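Local coordinates for protein inactive glucansucrase (Lactobacillus reuteri, PDB 5JBD) that is an inactive glucansucrase of glycoside hydrolase family 70, built on a TIM barrel with added beta domains and binding a calcium ion, at residues S174-P179 with G187-D192; Y450-S455 with M537-G542. One frame throughout, in Å; residues are numbered along the deposited sequence.

Contact 1: S174-P179 with G187-D192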
ATOM      1  N   SER A 174      15.751  15.258   0.111  1.00 35.68           N
ATOM      2  CA  SER A 174      14.911  14.498  -0.814  1.00 34.84           C
ATOM      3  C   SER A 174      15.578  14.388  -2.173  1.00 33.99           C
ATOM      4  O   SER A 174      16.184  15.337  -2.651  1.00 32.51           O
ATOM      5  CB  SER A 174      13.542  15.158  -0.994  1.00 35.71           C
ATOM      6  OG  SER A 174      12.759  14.443  -1.945  1.00 32.11           O
ATOM      7  N   LEU A 175      15.422  13.235  -2.807  1.00 33.05           N
ATOM      8  CA  LEU A 175      15.851  13.065  -4.192  1.00 36.21           C
ATOM      9  C   LEU A 175      15.051  13.969  -5.165  1.00 36.03           C
ATOM     10  O   LEU A 175      15.537  14.284  -6.247  1.00 34.18           O
ATOM     11  CB  LEU A 175      15.774  11.586  -4.600  1.00 36.35           C
ATOM     12  CG  LEU A 175      16.603  10.599  -3.762  1.00 37.82           C
ATOM     13  CD1 LEU A 175      16.241   9.158  -4.113  1.00 42.17           C
ATOM     14  CD2 LEU A 175      18.085  10.819  -3.974  1.00 40.21           C
ATOM     15  N   GLN A 176      13.855  14.407  -4.756  1.00 37.95           N
ATOM     16  CA  GLN A 176      13.046  15.405  -5.494  1.00 39.96           C
ATOM     17  C   GLN A 176      13.748  16.705  -5.812  1.00 40.94           C
ATOM     18  O   GLN A 176      13.372  17.380  -6.786  1.00 41.28           O
ATOM     19  CB  GLN A 176      11.772  15.771  -4.730  1.00 42.28           C
ATOM     20  CG  GLN A 176      10.690  14.702  -4.779  1.00 46.15           C
ATOM     21  CD  GLN A 176       9.409  15.097  -4.023  1.00 50.72           C
ATOM     22  OE1 GLN A 176       8.297  14.761  -4.444  1.00 52.27           O
ATOM     23  NE2 GLN A 176       9.559  15.843  -2.931  1.00 53.42           N
ATOM     24  N   SER A 177      14.753  17.058  -5.015  1.00 41.14           N
ATOM     25  CA  SER A 177      15.436  18.334  -5.175  1.00 46.56           C
ATOM     26  C   SER A 177      16.535  18.321  -6.230  1.00 47.54           C
ATOM     27  O   SER A 177      17.170  19.353  -6.454  1.00 45.02           O
ATOM     28  CB  SER A 177      16.075  18.740  -3.852  1.00 48.81           C
ATOM     29  OG  SER A 177      17.223  17.931  -3.617  1.00 49.51           O
ATOM     30  N   MET A 178      16.790  17.170  -6.855  1.00 49.85           N
ATOM     31  CA  MET A 178      17.931  17.038  -7.762  1.00 52.67           C
ATOM     32  C   MET A 178      17.607  17.697  -9.092  1.00 50.91           C
ATOM     33  O   MET A 178      16.433  17.803  -9.450  1.00 46.10           O
ATOM     34  CB  MET A 178      18.360  15.564  -7.891  1.00 55.11           C
ATOM     35  CG  MET A 178      19.213  15.180  -6.670  1.00 61.86           C
ATOM     36  SD  MET A 178      20.914  15.829  -6.758  1.00 70.62           S
ATOM     37  CE  MET A 178      21.687  14.664  -7.873  1.00 69.06           C
ATOM     38  N   PRO A 179      18.642  18.196  -9.798  1.00 54.15           N
ATOM     39  CA  PRO A 179      18.371  18.918 -11.035  1.00 54.57           C
ATOM     40  C   PRO A 179      17.729  18.014 -12.093  1.00 51.33           C
ATOM     41  O   PRO A 179      18.193  16.893 -12.322  1.00 53.25           O
ATOM     42  CB  PRO A 179      19.752  19.421 -11.474  1.00 58.24           C
ATOM     43  CG  PRO A 179      20.736  18.527 -10.810  1.00 59.54           C
ATOM     44  CD  PRO A 179      20.087  18.016  -9.558  1.00 57.12           C
ATOM     45  N   GLY A 187       3.844   7.482  -6.994  1.00 32.70           N
ATOM     46  CA  GLY A 187       3.358   8.469  -6.035  1.00 33.64           C
ATOM     47  C   GLY A 187       4.200   8.568  -4.780  1.00 35.21           C
ATOM     48  O   GLY A 187       3.919   9.416  -3.936  1.00 35.66           O
ATOM     49  N   THR A 188       5.233   7.722  -4.650  1.00 34.86           N
ATOM     50  CA  THR A 188       6.170   7.779  -3.513  1.00 36.09           C
ATOM     51  C   THR A 188       7.602   7.779  -4.034  1.00 34.84           C
ATOM     52  O   THR A 188       7.843   7.416  -5.191  1.00 34.92           O
ATOM     53  CB  THR A 188       5.945   6.603  -2.536  1.00 38.59           C
ATOM     54  OG1 THR A 188       6.272   5.361  -3.173  1.00 38.53           O
ATOM     55  CG2 THR A 188       4.488   6.552  -2.089  1.00 40.88           C
ATOM     56  N   ILE A 189       8.541   8.207  -3.190  1.00 33.11           N
ATOM     57  CA  ILE A 189       9.957   8.266  -3.549  1.00 33.77           C
ATOM     58  C   ILE A 189      10.686   7.211  -2.721  1.00 33.23           C
ATOM     59  O   ILE A 189      10.958   7.412  -1.531  1.00 32.13           O
ATOM     60  CB  ILE A 189      10.577   9.675  -3.336  1.00 36.57           C
ATOM     61  CG1 ILE A 189       9.803  10.731  -4.147  1.00 40.19           C
ATOM     62  CG2 ILE A 189      12.050   9.671  -3.742  1.00 37.48           C
ATOM     63  CD1 ILE A 189       8.698  11.418  -3.369  1.00 44.81           C
ATOM     64  N   ASP A 190      11.030   6.102  -3.381  1.00 30.99           N
ATOM     65  CA  ASP A 190      11.572   4.906  -2.725  1.00 31.39           C
ATOM     66  C   ASP A 190      12.748   5.190  -1.823  1.00 30.58           C
ATOM     67  O   ASP A 190      12.775   4.762  -0.667  1.00 32.60           O
ATOM     68  CB  ASP A 190      12.046   3.884  -3.765  1.00 32.63           C
ATOM     69  CG  ASP A 190      10.923   3.295  -4.570  1.00 32.90           C
ATOM     70  OD1 ASP A 190       9.779   3.260  -4.082  1.00 33.82           O
ATOM     71  OD2 ASP A 190      11.208   2.829  -5.699  1.00 37.95           O
ATOM     72  N   SER A 191      13.710   5.936  -2.347  1.00 30.34           N
ATOM     73  CA  SER A 191      14.943   6.161  -1.617  1.00 31.61           C
ATOM     74  C   SER A 191      14.986   7.504  -0.819  1.00 30.10           C
ATOM     75  O   SER A 191      16.058   8.016  -0.500  1.00 31.71           O
ATOM     76  CB  SER A 191      16.108   5.879  -2.566  1.00 33.47           C
ATOM     77  OG  SER A 191      16.119   4.442  -2.805  1.00 35.67           O
ATOM     78  N   ASP A 192      13.803   8.021  -0.457  1.00 28.46           N
ATOM     79  CA  ASP A 192      13.662   9.096   0.561  1.00 28.59           C
ATOM     80  C   ASP A 192      13.415   8.468   1.932  1.00 26.97           C
ATOM     81  O   ASP A 192      12.280   8.373   2.398  1.00 26.90           O
ATOM     82  CB  ASP A 192      12.540  10.087   0.179  1.00 27.46           C
ATOM     83  CG  ASP A 192      13.018  11.201  -0.740  1.00 28.19           C
ATOM     84  OD1 ASP A 192      14.210  11.208  -1.158  1.00 28.34           O
ATOM     85  OD2 ASP A 192      12.194  12.090  -1.045  1.00 27.24           O
TER

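Contact 2: Y450-S455 with M537-G542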
ATOM      1  N   TYR A 450      -9.230  -9.796 -20.239  1.00 22.81           N
ATOM      2  CA  TYR A 450     -10.044 -10.622 -19.335  1.00 22.78           C
ATOM      3  C   TYR A 450     -10.404 -11.998 -19.895  1.00 21.76           C
ATOM      4  O   TYR A 450     -10.496 -12.975 -19.141  1.00 22.38           O
ATOM      5  CB  TYR A 450     -11.323  -9.877 -18.889  1.00 22.74           C
ATOM      6  CG  TYR A 450     -11.113  -9.048 -17.647  1.00 23.21           C
ATOM      7  CD1 TYR A 450     -11.092  -9.653 -16.390  1.00 22.36           C
ATOM      8  CD2 TYR A 450     -10.904  -7.664 -17.719  1.00 23.32           C
ATOM      9  CE1 TYR A 450     -10.882  -8.905 -15.239  1.00 23.79           C
ATOM     10  CE2 TYR A 450     -10.689  -6.908 -16.569  1.00 24.24           C
ATOM     11  CZ  TYR A 450     -10.680  -7.527 -15.333  1.00 23.27           C
ATOM     12  OH  TYR A 450     -10.458  -6.803 -14.183  1.00 23.35           O
ATOM     13  N   ALA A 451     -10.648 -12.084 -21.199  1.00 21.56           N
ATOM     14  CA  ALA A 451     -10.971 -13.374 -21.824  1.00 21.30           C
ATOM     15  C   ALA A 451      -9.814 -14.369 -21.670  1.00 20.55           C
ATOM     16  O   ALA A 451     -10.050 -15.558 -21.421  1.00 20.37           O
ATOM     17  CB  ALA A 451     -11.319 -13.200 -23.286  1.00 22.47           C
ATOM     18  N   ILE A 452      -8.584 -13.874 -21.798  1.00 19.50           N
ATOM     19  CA  ILE A 452      -7.389 -14.676 -21.552  1.00 20.75           C
ATOM     20  C   ILE A 452      -7.273 -15.021 -20.064  1.00 21.55           C
ATOM     21  O   ILE A 452      -7.145 -16.201 -19.701  1.00 20.65           O
ATOM     22  CB  ILE A 452      -6.098 -13.952 -22.051  1.00 20.85           C
ATOM     23  CG1 ILE A 452      -6.090 -13.812 -23.585  1.00 22.46           C
ATOM     24  CG2 ILE A 452      -4.833 -14.644 -21.548  1.00 21.13           C
ATOM     25  CD1 ILE A 452      -5.929 -15.116 -24.358  1.00 22.52           C
ATOM     26  N   LEU A 453      -7.336 -13.994 -19.203  1.00 21.44           N
ATOM     27  CA  LEU A 453      -7.226 -14.192 -17.764  1.00 20.71           C
ATOM     28  C   LEU A 453      -8.223 -15.241 -17.234  1.00 21.27           C
ATOM     29  O   LEU A 453      -7.854 -16.120 -16.455  1.00 19.69           O
ATOM     30  CB  LEU A 453      -7.436 -12.879 -17.000  1.00 22.00           C
ATOM     31  CG  LEU A 453      -6.973 -12.954 -15.527  1.00 22.94           C
ATOM     32  CD1 LEU A 453      -5.500 -12.608 -15.418  1.00 22.97           C
ATOM     33  CD2 LEU A 453      -7.793 -12.026 -14.639  1.00 24.70           C
ATOM     34  N   LEU A 454      -9.470 -15.149 -17.665  1.00 21.83           N
ATOM     35  CA  LEU A 454     -10.532 -15.987 -17.118  1.00 22.34           C
ATOM     36  C   LEU A 454     -10.618 -17.392 -17.715  1.00 22.50           C
ATOM     37  O   LEU A 454     -11.341 -18.237 -17.184  1.00 21.70           O
ATOM     38  CB  LEU A 454     -11.870 -15.263 -17.232  1.00 22.56           C
ATOM     39  CG  LEU A 454     -11.945 -13.977 -16.371  1.00 23.32           C
ATOM     40  CD1 LEU A 454     -13.173 -13.155 -16.733  1.00 22.55           C
ATOM     41  CD2 LEU A 454     -11.952 -14.288 -14.878  1.00 23.56           C
ATOM     42  N   SER A 455      -9.929 -17.635 -18.826  1.00 22.95           N
ATOM     43  CA  SER A 455      -9.862 -18.972 -19.436  1.00 23.31           C
ATOM     44  C   SER A 455      -8.549 -19.693 -19.121  1.00 22.35           C
ATOM     45  O   SER A 455      -8.444 -20.892 -19.374  1.00 21.98           O
ATOM     46  CB  SER A 455     -10.080 -18.887 -20.955  1.00 23.49           C
ATOM     47  OG  SER A 455      -9.109 -18.068 -21.590  1.00 23.37           O
ATOM     48  N   MET A 537     -14.005 -24.472 -23.732  1.00 23.68           N
ATOM     49  CA  MET A 537     -14.141 -23.113 -24.287  1.00 25.13           C
ATOM     50  C   MET A 537     -13.029 -22.866 -25.311  1.00 25.01           C
ATOM     51  O   MET A 537     -11.933 -23.409 -25.192  1.00 22.69           O
ATOM     52  CB  MET A 537     -14.081 -22.062 -23.146  1.00 24.87           C
ATOM     53  CG  MET A 537     -14.163 -20.587 -23.569  1.00 23.90           C
ATOM     54  SD  MET A 537     -13.952 -19.394 -22.213  1.00 24.74           S
ATOM     55  CE  MET A 537     -15.600 -19.387 -21.520  1.00 24.03           C
ATOM     56  N   ALA A 538     -13.338 -22.050 -26.319  1.00 26.09           N
ATOM     57  CA  ALA A 538     -12.332 -21.496 -27.226  1.00 25.31           C
ATOM     58  C   ALA A 538     -12.364 -19.981 -27.118  1.00 24.37           C
ATOM     59  O   ALA A 538     -13.419 -19.363 -27.251  1.00 24.00           O
ATOM     60  CB  ALA A 538     -12.604 -21.928 -28.657  1.00 25.11           C
ATOM     61  N   VAL A 539     -11.197 -19.395 -26.865  1.00 24.63           N
ATOM     62  CA  VAL A 539     -11.005 -17.954 -26.840  1.00 24.86           C
ATOM     63  C   VAL A 539     -10.047 -17.561 -27.984  1.00 25.18           C
ATOM     64  O   VAL A 539      -8.913 -18.033 -28.039  1.00 24.23           O
ATOM     65  CB  VAL A 539     -10.423 -17.522 -25.484  1.00 25.53           C
ATOM     66  CG1 VAL A 539     -10.044 -16.042 -25.487  1.00 25.81           C
ATOM     67  CG2 VAL A 539     -11.420 -17.825 -24.376  1.00 25.44           C
ATOM     68  N   LEU A 540     -10.518 -16.699 -28.877  1.00 23.64           N
ATOM     69  CA  LEU A 540      -9.745 -16.220 -30.031  1.00 24.67           C
ATOM     70  C   LEU A 540      -9.376 -14.772 -29.794  1.00 24.57           C
ATOM     71  O   LEU A 540     -10.261 -13.934 -29.651  1.00 26.05           O
ATOM     72  CB  LEU A 540     -10.557 -16.346 -31.323  1.00 25.65           C
ATOM     73  CG  LEU A 540     -10.447 -17.662 -32.082  1.00 28.47           C
ATOM     74  CD1 LEU A 540     -10.711 -18.858 -31.187  1.00 30.62           C
ATOM     75  CD2 LEU A 540     -11.385 -17.668 -33.282  1.00 29.59           C
ATOM     76  N   VAL A 541      -8.078 -14.476 -29.776  1.00 23.72           N
ATOM     77  CA  VAL A 541      -7.597 -13.139 -29.540  1.00 24.07           C
ATOM     78  C   VAL A 541      -6.521 -12.749 -30.547  1.00 26.05           C
ATOM     79  O   VAL A 541      -5.523 -13.460 -30.693  1.00 26.04           O
ATOM     80  CB  VAL A 541      -7.026 -13.024 -28.117  1.00 24.61           C
ATOM     81  CG1 VAL A 541      -6.392 -11.654 -27.900  1.00 25.29           C
ATOM     82  CG2 VAL A 541      -8.126 -13.286 -27.105  1.00 23.96           C
ATOM     83  N   GLY A 542      -6.733 -11.608 -31.220  1.00 26.81           N
ATOM     84  CA  GLY A 542      -5.746 -10.998 -32.128  1.00 26.78           C
ATOM     85  C   GLY A 542      -5.430  -9.570 -31.725  1.00 27.59           C
ATOM     86  O   GLY A 542      -6.283  -8.901 -31.141  1.00 27.94           O
TER

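Contact 1: S174-P179 with G187-D192
The carboxylate of D192 grips two consecutive residues at the start of a 3-10 turn, one on each oxygen. S174 OG donates to D192 OD2 over 2.6 Å, meeting the oxygen on its syn side, only 15° out of the carboxylate plane. L175 N reaches D192 OD1 at 2.9 Å, almost straight at 170°, on the syn lone pair. Held at both oxygens, the carboxylate has little freedom to rotate. The L175 and D192 side chains run past one another in opposite senses, and L175 CD1 rests on S191 CB at 3.6 Å. The same methyl is at a looser van der Waals distance, 4.2 Å, from I189 CG2. Next to it the extended Q176 side chain crosses I189 at about a right angle, its amide OE1 lying 3.5 Å from the I189 CD1 methyl.

Both segments belong to the loop between helix 151-162 and strand 193-197, so the contact folds this loop back on itself just ahead of a strand of the six-stranded antiparallel sheet. S174 opens the 3-10 segment 175-177 with an ST turn: OG, anti to its own backbone N (chi1 177°), accepts from Q176 N at 3.0 Å while donating its own hydrogen bond to D192 OD2. The carbonyl of S174 in turn receives both N and OG of S177. Across from it, a type I turn from I189 to D192, closed by D192 N to I189 O, presents the aspartate.

Further out, R766 of strand 758-767 forms a salt bridge with D192 OD1 and also bonds S191 O, which may favour a charged carboxylate. S191 OG is bound by N769 N, and V776 packs on L175.

Contact 2: Y450-S455 with M537-G542
A451, I452 and S455 meet M537, V539 and V541 in a buried helix-on-sheet contact, where helix 446-455 of the barrel lies against strand 537-542 of the antiparallel beta domain. The axes of the two short segments approach to 9.0 Å and run roughly antiparallel, at 147°. V539 is the central piece: its CG1 sits 3.8 Å from A451 CB, and its CG2 lies 3.6 Å from S455 OG. To one side along the strand, the V541 and I452 side chains cross obliquely, with V541 CG2 4.0 Å from I452 CD1. To the other, M537 runs extended out to SD (chi2 -175°), which lies 4.1 Å from S455 CB.

Helix 446-455 is the last helix along the chain before barrel strand 460-464; 537-542 lies in the sheet between 510-515 and 612-618, consistent with the beta domain called C in this family. No hydrogen bond joins the two segments. The S455 hydroxyl, set in the crowded position between N and C (chi1 59°), instead donates to A451 O, four residues earlier, at 2.7 Å, on a lone pair. L489 and A492 of helix 483-496 and L353 of helix 343-354 extend the apolar layer, while R515 from the adjoining strand bonds S455 O.

How the contacts relate
Contacts 1 and 2 do not touch: their centres are 41 Å apart and their nearest atoms about 21 Å. Both segments of contact 1 precede those of contact 2 in the chain. Each concerns a beta region beside the barrel. Contact 1 lies in the loop just before strand 193-197, which is in the same antiparallel sheet as 242-244 and 752-753. That sheet borders the calcium site, since D243 lies in it and N751 adjoins it, with E237 and N287 as the other ligands; the S191 side chain is about 13 Å from the ion. Contact 2 lies farther out, its centre 30 Å from the centre of the chain against 18 Å for contact 1.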